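Local atomic coordinates of acylneuraminate lyase (Mycoplasma synoviae, PDB entry 4N4P), a protein that is a lyase of the dihydrodipicolinate synthetase family that folds as a TIM barrel and assembles into a tetramer. Residues T48-T51 with G52-L56; L55-S58 with F59-K63; A221-K224 with A225-N229; D230-A233 with V234-L237. All blocks are in the same frame, centred on the assembly; numbering follows the deposited sequence.

Contact 1 of 4, residues T48-T51 with G52-L56; sequences TGST and GEFLL
T48 and F54 meet in the loop that leaves strand 44-47, and polar backbone atoms do most of the work of closing it. E53 N donates to S50 O at 3.0 Å. G49 O accepts two weak bonds, from G52 N at 2.9 Å with a bent geometry and from F54 N at 3.4 Å. S50 O also accepts from the hydroxyl of Y114 of the second subunit, while S50 OG pairs with Y113 of that same subunit.

The run G49-S50-T51-G52-E53 fits the GxxGE signature of this family, placed directly after a strand of the barrel. E53 has a positive phi of 54°. Its CB points away from residues 48-51, yet a bound water ties the side chain back, donating to T51 O at 2.7 Å and to E53 OE2 at 2.6 Å. The same carboxylate forms a salt bridge with K258 and takes the backbone N-H of R272, so both of its oxygens are engaged.

The ring of F54 is set against backbone carbonyls. With CG set between the backbone N and the carbonyl carbon (chi1 76°), the ring swings back beside residues 48-50. F54 CB comes within 3.1 Å of T48 O, and F54 CD2 presents the ring edge to G49 O at 3.4 Å. L55 CG lies over one ring face, displaced toward the rim, and Y114 of the second subunit also packs on F54.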
loop_
_atom_site.group_PDB
_atom_site.type_symbol
_atom_site.label_atom_id
_atom_site.label_comp_id
_atom_site.label_asym_id
_atom_site.label_seq_id
_atom_site.Cartn_x
_atom_site.Cartn_y
_atom_site.Cartn_z
ATOM N N THR A 48 24.831 -7.646 -16.004
ATOM C CA THR A 48 23.699 -8.576 -16.006
ATOM C C THR A 48 22.725 -8.429 -14.835
ATOM O O THR A 48 22.228 -9.415 -14.296
ATOM C CB THR A 48 24.133 -10.082 -16.236
ATOM O OG1 THR A 48 25.091 -10.489 -15.238
ATOM C CG2 THR A 48 24.757 -10.218 -17.626
ATOM N N GLY A 49 22.437 -7.182 -14.479
ATOM C CA GLY A 49 21.419 -6.905 -13.479
ATOM C C GLY A 49 20.145 -6.565 -14.250
ATOM O O GLY A 49 20.076 -6.799 -15.461
ATOM N N SER A 50 19.141 -6.026 -13.546
ATOM C CA SER A 50 17.873 -5.621 -14.197
ATOM C C SER A 50 18.106 -4.733 -15.424
ATOM O O SER A 50 17.461 -4.911 -16.459
ATOM C CB SER A 50 16.979 -4.880 -13.195
ATOM O OG SER A 50 16.726 -5.745 -12.106
ATOM N N THR A 51 19.017 -3.773 -15.303
ATOM C CA THR A 51 19.284 -2.824 -16.380
ATOM C C THR A 51 19.958 -3.511 -17.549
ATOM O O THR A 51 19.878 -3.041 -18.682
ATOM C CB THR A 51 20.165 -1.639 -15.898
ATOM O OG1 THR A 51 19.596 -1.118 -14.684
ATOM C CG2 THR A 51 20.185 -0.549 -16.952
ATOM N N GLY A 52 20.607 -4.636 -17.256
ATOM C CA GLY A 52 21.217 -5.499 -18.286
ATOM C C GLY A 52 20.257 -6.523 -18.884
ATOM O O GLY A 52 20.682 -7.421 -19.596
ATOM N N GLU A 53 18.957 -6.362 -18.607
ATOM C CA GLU A 53 17.922 -7.239 -19.133
ATOM C C GLU A 53 18.185 -8.716 -18.837
ATOM O O GLU A 53 17.937 -9.578 -19.688
ATOM C CB GLU A 53 17.747 -6.988 -20.649
ATOM C CG GLU A 53 17.166 -5.588 -20.909
ATOM C CD GLU A 53 17.210 -5.185 -22.382
ATOM O OE1 GLU A 53 16.389 -5.693 -23.154
ATOM O OE2 GLU A 53 18.043 -4.342 -22.756
ATOM N N PHE A 54 18.682 -9.009 -17.632
ATOM C CA PHE A 54 19.200 -10.351 -17.370
ATOM C C PHE A 54 18.135 -11.418 -17.519
ATOM O O PHE A 54 18.450 -12.512 -17.948
ATOM C CB PHE A 54 19.892 -10.485 -16.002
ATOM C CG PHE A 54 18.960 -10.554 -14.850
ATOM C CD1 PHE A 54 18.803 -11.751 -14.149
ATOM C CD2 PHE A 54 18.257 -9.422 -14.439
ATOM C CE1 PHE A 54 17.944 -11.831 -13.082
ATOM C CE2 PHE A 54 17.384 -9.482 -13.372
ATOM C CZ PHE A 54 17.227 -10.698 -12.684
ATOM N N LEU A 55 16.898 -11.098 -17.161
ATOM C CA LEU A 55 15.784 -12.057 -17.322
ATOM C C LEU A 55 15.474 -12.425 -18.760
ATOM O O LEU A 55 14.767 -13.421 -19.021
ATOM C CB LEU A 55 14.508 -11.574 -16.629
ATOM C CG LEU A 55 14.505 -11.662 -15.101
ATOM C CD1 LEU A 55 13.120 -11.352 -14.620
ATOM C CD2 LEU A 55 14.980 -13.034 -14.599
ATOM N N LEU A 56 16.003 -11.646 -19.691
ATOM C CA LEU A 56 15.786 -11.865 -21.113
ATOM C C LEU A 56 16.984 -12.544 -21.759
ATOM O O LEU A 56 17.012 -12.758 -22.975
ATOM C CB LEU A 56 15.495 -10.528 -21.820
ATOM C CG LEU A 56 14.412 -9.688 -21.159
ATOM C CD1 LEU A 56 14.128 -8.414 -21.957
ATOM C CD2 LEU A 56 13.146 -10.491 -20.971
HETATM O O HOH W 1 20.145 -3.929 -21.241
#

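Contact 2 of 4, residues L55-S58 with F59-K63; sequences LLLS and FEDKK
D61 OD2 has two partners: S58 N donates to it at 3.1 Å, and R272 reaches it through a salt bridge. The amide of S58 arrives from above the carboxylate plane, 38° out of it, rather than within it. In return, S58 OG accepts the N-H of D61 at 3.0 Å. This exchange, side chain to backbone in both directions, is a capping box, and it opens helix 59-73 with S58 as the N-cap. The serine hydroxyl reaches the first turn because OG sits between its own backbone N and carbonyl carbon (chi1 70°). One residue further on, K62 N bonds to S58 O at 3.0 Å, the first regular helical bond to join the cap to the helix.

Next to the box, L57 packs on the aliphatic parts of D61 and K62. L57 precedes the cap, and its side chain runs at a slant to that of D61 and to that of K62. CD2 of L57 rests 3.6 Å from D61 CB, and CB of L57 meets K62 CG at 3.7 Å. L57 and K62 hold the positions of a hydrophobic staple, with the extended aliphatic part of the lysine as its second member; CE of K62 passes 3.4 Å from L57 O. Further along, E60 OE2 and K63 NZ form a salt bridge, and F59 packs against helix 88-100.

With an N-H and an arginine sharing OD2 at the start of a helix, the carboxylate of D61 is probably favoured in its charged form, and its negative charge should suit the positive end of the helix dipole.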
loop_
_atom_site.group_PDB
_atom_site.type_symbol
_atom_site.label_atom_id
_atom_site.label_comp_id
_atom_site.label_asym_id
_atom_site.label_seq_id
_atom_site.Cartn_x
_atom_site.Cartn_y
_atom_site.Cartn_z
ATOM N N LEU A 55 16.898 -11.098 -17.161
ATOM C CA LEU A 55 15.784 -12.057 -17.322
ATOM C C LEU A 55 15.474 -12.425 -18.760
ATOM O O LEU A 55 14.767 -13.421 -19.021
ATOM C CB LEU A 55 14.508 -11.574 -16.629
ATOM C CG LEU A 55 14.505 -11.662 -15.101
ATOM C CD1 LEU A 55 13.120 -11.352 -14.620
ATOM C CD2 LEU A 55 14.980 -13.034 -14.599
ATOM N N LEU A 56 16.003 -11.646 -19.691
ATOM C CA LEU A 56 15.786 -11.865 -21.113
ATOM C C LEU A 56 16.984 -12.544 -21.759
ATOM O O LEU A 56 17.012 -12.758 -22.975
ATOM C CB LEU A 56 15.495 -10.528 -21.820
ATOM C CG LEU A 56 14.412 -9.688 -21.159
ATOM C CD1 LEU A 56 14.128 -8.414 -21.957
ATOM C CD2 LEU A 56 13.146 -10.491 -20.971
ATOM N N LEU A 57 17.983 -12.858 -20.940
ATOM C CA LEU A 57 19.168 -13.582 -21.401
ATOM C C LEU A 57 19.053 -15.080 -21.192
ATOM O O LEU A 57 18.638 -15.513 -20.121
ATOM C CB LEU A 57 20.409 -13.131 -20.596
ATOM C CG LEU A 57 20.854 -11.686 -20.812
ATOM C CD1 LEU A 57 22.001 -11.329 -19.865
ATOM C CD2 LEU A 57 21.273 -11.570 -22.274
ATOM N N SER A 58 19.487 -15.875 -22.177
ATOM C CA SER A 58 19.652 -17.314 -21.941
ATOM C C SER A 58 20.851 -17.524 -21.023
ATOM O O SER A 58 21.696 -16.615 -20.855
ATOM C CB SER A 58 19.859 -18.073 -23.254
ATOM O OG SER A 58 21.126 -17.778 -23.814
ATOM N N PHE A 59 20.930 -18.713 -20.438
ATOM C CA PHE A 59 22.072 -19.101 -19.625
ATOM C C PHE A 59 23.373 -18.932 -20.399
ATOM O O PHE A 59 24.341 -18.371 -19.883
ATOM C CB PHE A 59 21.886 -20.540 -19.167
ATOM C CG PHE A 59 23.022 -21.075 -18.330
ATOM C CD1 PHE A 59 23.504 -20.368 -17.234
ATOM C CD2 PHE A 59 23.583 -22.304 -18.636
ATOM C CE1 PHE A 59 24.540 -20.891 -16.466
ATOM C CE2 PHE A 59 24.616 -22.830 -17.874
ATOM C CZ PHE A 59 25.094 -22.119 -16.788
ATOM N N GLU A 60 23.381 -19.392 -21.645
ATOM C CA GLU A 60 24.538 -19.237 -22.517
ATOM C C GLU A 60 24.880 -17.770 -22.824
ATOM O O GLU A 60 26.069 -17.410 -22.893
ATOM C CB GLU A 60 24.346 -20.053 -23.806
ATOM C CG GLU A 60 24.418 -21.571 -23.564
ATOM C CD GLU A 60 25.806 -22.053 -23.132
ATOM O OE1 GLU A 60 26.817 -21.547 -23.685
ATOM O OE2 GLU A 60 25.891 -22.931 -22.239
ATOM N N ASP A 61 23.856 -16.931 -22.988
ATOM C CA ASP A 61 24.058 -15.485 -23.189
ATOM C C ASP A 61 24.777 -14.883 -21.953
ATOM O O ASP A 61 25.684 -14.043 -22.098
ATOM C CB ASP A 61 22.732 -14.718 -23.352
ATOM C CG ASP A 61 22.014 -14.931 -24.699
ATOM O OD1 ASP A 61 22.632 -15.267 -25.748
ATOM O OD2 ASP A 61 20.777 -14.675 -24.691
ATOM N N LYS A 62 24.333 -15.280 -20.754
ATOM C CA LYS A 62 24.888 -14.757 -19.489
ATOM C C LYS A 62 26.379 -15.063 -19.379
ATOM O O LYS A 62 27.196 -14.185 -19.087
ATOM C CB LYS A 62 24.138 -15.305 -18.280
ATOM C CG LYS A 62 22.690 -14.803 -18.187
ATOM C CD LYS A 62 21.932 -15.537 -17.110
ATOM C CE LYS A 62 20.432 -15.315 -17.226
ATOM N NZ LYS A 62 19.699 -15.899 -16.056
ATOM N N LYS A 63 26.740 -16.310 -19.670
ATOM C CA LYS A 63 28.144 -16.704 -19.665
ATOM C C LYS A 63 28.941 -15.926 -20.687
ATOM O O LYS A 63 30.059 -15.527 -20.406
ATOM C CB LYS A 63 28.277 -18.186 -19.997
ATOM C CG LYS A 63 27.751 -19.130 -18.964
ATOM C CD LYS A 63 27.544 -20.450 -19.722
ATOM C CE LYS A 63 27.814 -21.614 -18.858
ATOM N NZ LYS A 63 27.629 -22.869 -19.662
#

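Contact 3 of 4, residues A221-K224 with A225-N229; sequences AIIK and AWEAN
A Schellman motif ends helix 212-227, whose final turn is joined by the bond from A228 N to K224 O at 2.9 Å. N229, with its positive phi of 64°, turns the chain out of the helix: its own N-H returns to W226 O at 3.1 Å, and D230 N probably bonds to A225 O. Upstream, E227 N meets I223 O at 2.8 Å, and the regular helical bonds continue back through I222 and A221.

Among the side chains, E227 runs alongside I223, both pointing the same way, and its OE2 lies 3.6 Å from I223 CG2. The other carboxylate oxygen, OE1, faces K224. In that lysine the chi2 bend brings K224 CD to 3.7 Å from E227 OE1, whereas K224 NZ makes a long salt bridge with it at 4.0 Å.

The W226 ring makes a cation-pi contact with K231 of the third subunit. Within its own chain the helix is flanked by two others. I223 and W226 pack on helix 196-201, where the indole NE1 also bonds to T201, while on helix 231-248 A225 touches A233 and W226 touches V234.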
loop_
_atom_site.group_PDB
_atom_site.type_symbol
_atom_site.label_atom_id
_atom_site.label_comp_id
_atom_site.label_asym_id
_atom_site.label_seq_id
_atom_site.Cartn_x
_atom_site.Cartn_y
_atom_site.Cartn_z
ATOM N N ALA A 221 30.004 14.881 -10.268
ATOM C CA ALA A 221 30.010 16.278 -9.866
ATOM C C ALA A 221 29.399 16.397 -8.477
ATOM O O ALA A 221 29.870 17.194 -7.654
ATOM C CB ALA A 221 29.271 17.174 -10.895
ATOM N N ILE A 222 28.368 15.605 -8.223
ATOM C CA ILE A 222 27.707 15.604 -6.904
ATOM C C ILE A 222 28.676 15.074 -5.832
ATOM O O ILE A 222 28.851 15.685 -4.779
ATOM C CB ILE A 222 26.405 14.776 -6.902
ATOM C CG1 ILE A 222 25.343 15.428 -7.801
ATOM C CG2 ILE A 222 25.836 14.645 -5.482
ATOM C CD1 ILE A 222 24.262 14.440 -8.183
ATOM N N ILE A 223 29.326 13.963 -6.131
ATOM C CA ILE A 223 30.267 13.368 -5.179
ATOM C C ILE A 223 31.391 14.361 -4.874
ATOM O O ILE A 223 31.742 14.577 -3.703
ATOM C CB ILE A 223 30.860 12.054 -5.716
ATOM C CG1 ILE A 223 29.744 11.007 -5.862
ATOM C CG2 ILE A 223 31.996 11.559 -4.749
ATOM C CD1 ILE A 223 30.146 9.710 -6.576
ATOM N N LYS A 224 31.946 14.965 -5.917
ATOM C CA LYS A 224 33.067 15.919 -5.711
ATOM C C LYS A 224 32.623 17.130 -4.892
ATOM O O LYS A 224 33.339 17.563 -3.979
ATOM C CB LYS A 224 33.711 16.333 -7.034
ATOM C CG LYS A 224 34.364 15.155 -7.796
ATOM C CD LYS A 224 35.308 14.273 -6.926
ATOM C CE LYS A 224 36.725 14.834 -6.892
ATOM N NZ LYS A 224 37.779 13.767 -6.701
ATOM N N ALA A 225 31.439 17.654 -5.186
ATOM C CA ALA A 225 30.889 18.774 -4.399
ATOM C C ALA A 225 30.666 18.385 -2.934
ATOM O O ALA A 225 30.948 19.169 -2.020
ATOM C CB ALA A 225 29.557 19.310 -5.041
ATOM N N TRP A 226 30.175 17.169 -2.722
ATOM C CA TRP A 226 29.933 16.658 -1.381
ATOM C C TRP A 226 31.251 16.531 -0.642
ATOM O O TRP A 226 31.355 17.012 0.483
ATOM C CB TRP A 226 29.196 15.304 -1.437
ATOM C CG TRP A 226 28.796 14.807 -0.101
ATOM C CD1 TRP A 226 27.660 15.141 0.615
ATOM C CD2 TRP A 226 29.540 13.924 0.716
ATOM N NE1 TRP A 226 27.656 14.479 1.814
ATOM C CE2 TRP A 226 28.795 13.716 1.898
ATOM C CE3 TRP A 226 30.758 13.243 0.546
ATOM C CZ2 TRP A 226 29.242 12.890 2.932
ATOM C CZ3 TRP A 226 31.199 12.409 1.573
ATOM C CH2 TRP A 226 30.439 12.244 2.752
ATOM N N GLU A 227 32.262 15.918 -1.273
ATOM C CA GLU A 227 33.588 15.781 -0.628
ATOM C C GLU A 227 34.220 17.145 -0.337
ATOM O O GLU A 227 34.949 17.291 0.646
ATOM C CB GLU A 227 34.544 14.934 -1.500
ATOM C CG GLU A 227 34.095 13.488 -1.619
ATOM C CD GLU A 227 34.938 12.689 -2.589
ATOM O OE1 GLU A 227 35.637 13.314 -3.409
ATOM O OE2 GLU A 227 34.877 11.440 -2.544
ATOM N N ALA A 228 33.932 18.127 -1.186
ATOM C CA ALA A 228 34.478 19.488 -1.055
ATOM C C ALA A 228 33.703 20.356 -0.061
ATOM O O ALA A 228 34.068 21.522 0.180
ATOM C CB ALA A 228 34.518 20.174 -2.397
ATOM N N ASN A 229 32.643 19.795 0.519
ATOM C CA ASN A 229 31.795 20.509 1.483
ATOM C C ASN A 229 31.082 21.705 0.869
ATOM O O ASN A 229 30.757 22.675 1.569
ATOM C CB ASN A 229 32.599 20.938 2.737
ATOM C CG ASN A 229 33.353 19.797 3.336
ATOM O OD1 ASN A 229 32.766 18.766 3.655
ATOM N ND2 ASN A 229 34.667 19.957 3.494
#

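Contact 4 of 4, residues D230-A233 with V234-L237; sequences DKEA and VMKL
E232 and M235 lie slantwise to each other on the first turns of the helix, the carboxylate of one against the thioether end of the other. E232 folds at its second torsion (chi2 -64°), which brings OE2 to 3.6 Å from both CE and SD of M235. The methionine itself is stretched out beyond CG and runs back over the preceding turn: its CG sits 3.3 Å from K231 O, and CE passes the same oxygen.

These residues belong to the start of helix 231-248, with D230 as its N-cap. D230 OD1 accepts from A233 N at 3.2 Å, the amide standing steeply above the carboxylate plane, 64° out of it. The regular helical bonds follow at once, from V234 N to D230 O at 3.0 Å through to L237 N on A233 O at 2.7 Å.

A different face of the turn is apolar. A233 CB and L237 CD1 touch at 4.2 Å, one turn apart, and L237 CG lies near A233 O. V234 turns CG2 back beside its own backbone N, within 3.5 Å of D230 O. This face meets helix 212-227, with V234 on A225 and L237 on I222. At the subunit boundary, K231 NZ bonds to N229 OD1 of the third subunit.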
loop_
_atom_site.group_PDB
_atom_site.type_symbol
_atom_site.label_atom_id
_atom_site.label_comp_id
_atom_site.label_asym_id
_atom_site.label_seq_id
_atom_site.Cartn_x
_atom_site.Cartn_y
_atom_site.Cartn_z
ATOM N N ASP A 230 30.820 21.629 -0.429
ATOM C CA ASP A 230 30.124 22.701 -1.112
ATOM C C ASP A 230 28.638 22.337 -1.059
ATOM O O ASP A 230 28.094 21.765 -2.006
ATOM C CB ASP A 230 30.639 22.824 -2.541
ATOM C CG ASP A 230 30.040 24.020 -3.283
ATOM O OD1 ASP A 230 29.021 24.601 -2.840
ATOM O OD2 ASP A 230 30.588 24.359 -4.344
ATOM N N LYS A 231 28.005 22.659 0.069
ATOM C CA LYS A 231 26.642 22.197 0.357
ATOM C C LYS A 231 25.651 22.673 -0.680
ATOM O O LYS A 231 24.759 21.923 -1.079
ATOM C CB LYS A 231 26.151 22.729 1.704
ATOM C CG LYS A 231 27.071 22.579 2.851
ATOM C CD LYS A 231 27.160 21.154 3.265
ATOM C CE LYS A 231 27.501 21.125 4.738
ATOM N NZ LYS A 231 28.606 22.069 5.044
ATOM N N GLU A 232 25.787 23.939 -1.083
ATOM C CA GLU A 232 24.911 24.510 -2.091
ATOM C C GLU A 232 25.023 23.796 -3.433
ATOM O O GLU A 232 24.000 23.591 -4.094
ATOM C CB GLU A 232 25.127 26.031 -2.268
ATOM C CG GLU A 232 24.635 26.851 -1.047
ATOM C CD GLU A 232 23.126 26.747 -0.826
ATOM O OE1 GLU A 232 22.335 27.176 -1.712
ATOM O OE2 GLU A 232 22.725 26.219 0.236
ATOM N N ALA A 233 26.254 23.447 -3.831
ATOM C CA ALA A 233 26.467 22.757 -5.112
ATOM C C ALA A 233 25.874 21.361 -5.065
ATOM O O ALA A 233 25.286 20.905 -6.054
ATOM C CB ALA A 233 27.974 22.697 -5.494
ATOM N N VAL A 234 25.993 20.689 -3.919
ATOM C CA VAL A 234 25.391 19.349 -3.789
ATOM C C VAL A 234 23.882 19.456 -4.088
ATOM O O VAL A 234 23.325 18.635 -4.808
ATOM C CB VAL A 234 25.602 18.755 -2.396
ATOM C CG1 VAL A 234 24.748 17.490 -2.205
ATOM C CG2 VAL A 234 27.079 18.413 -2.181
ATOM N N MET A 235 23.230 20.451 -3.492
ATOM C CA MET A 235 21.795 20.685 -3.760
ATOM C C MET A 235 21.504 20.960 -5.226
ATOM O O MET A 235 20.633 20.330 -5.808
ATOM C CB MET A 235 21.261 21.852 -2.928
ATOM C CG MET A 235 21.496 21.638 -1.446
ATOM S SD MET A 235 21.014 23.084 -0.478
ATOM C CE MET A 235 21.969 22.781 1.019
ATOM N N LYS A 236 22.199 21.949 -5.789
ATOM C CA LYS A 236 21.953 22.383 -7.158
ATOM C C LYS A 236 22.227 21.245 -8.148
ATOM O O LYS A 236 21.416 20.989 -9.029
ATOM C CB LYS A 236 22.813 23.616 -7.471
ATOM C CG LYS A 236 22.745 24.073 -8.937
ATOM C CD LYS A 236 23.638 25.312 -9.191
ATOM C CE LYS A 236 23.984 25.439 -10.691
ATOM N NZ LYS A 236 24.920 24.314 -11.110
ATOM N N LEU A 237 23.358 20.548 -7.967
ATOM C CA LEU A 237 23.741 19.455 -8.879
ATOM C C LEU A 237 22.810 18.239 -8.742
ATOM O O LEU A 237 22.604 17.484 -9.712
ATOM C CB LEU A 237 25.195 19.011 -8.652
ATOM C CG LEU A 237 26.242 20.086 -8.992
ATOM C CD1 LEU A 237 27.576 19.637 -8.377
ATOM C CD2 LEU A 237 26.386 20.343 -10.501
#

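In the fold
Along the chain the contacts come in numerical order and form two groups on opposite sides of its centre. Contacts 1 and 2 share L55 and L56, and their centres are 9 Å apart; together they carry the chain from strand 44-47 of the barrel into helix 59-73, and T48 CG2 touches L57 CD1. Contacts 3 and 4, centres 8 Å apart, form the turn between the successive helices 212-227 and 231-248, with V234 packed on the end of the first. Contacts 2 and 4 lie farthest apart, about 41 Å between centres. The first pair meets the second subunit and the other pair the third, so each group faces a different partner subunit in the tetramer.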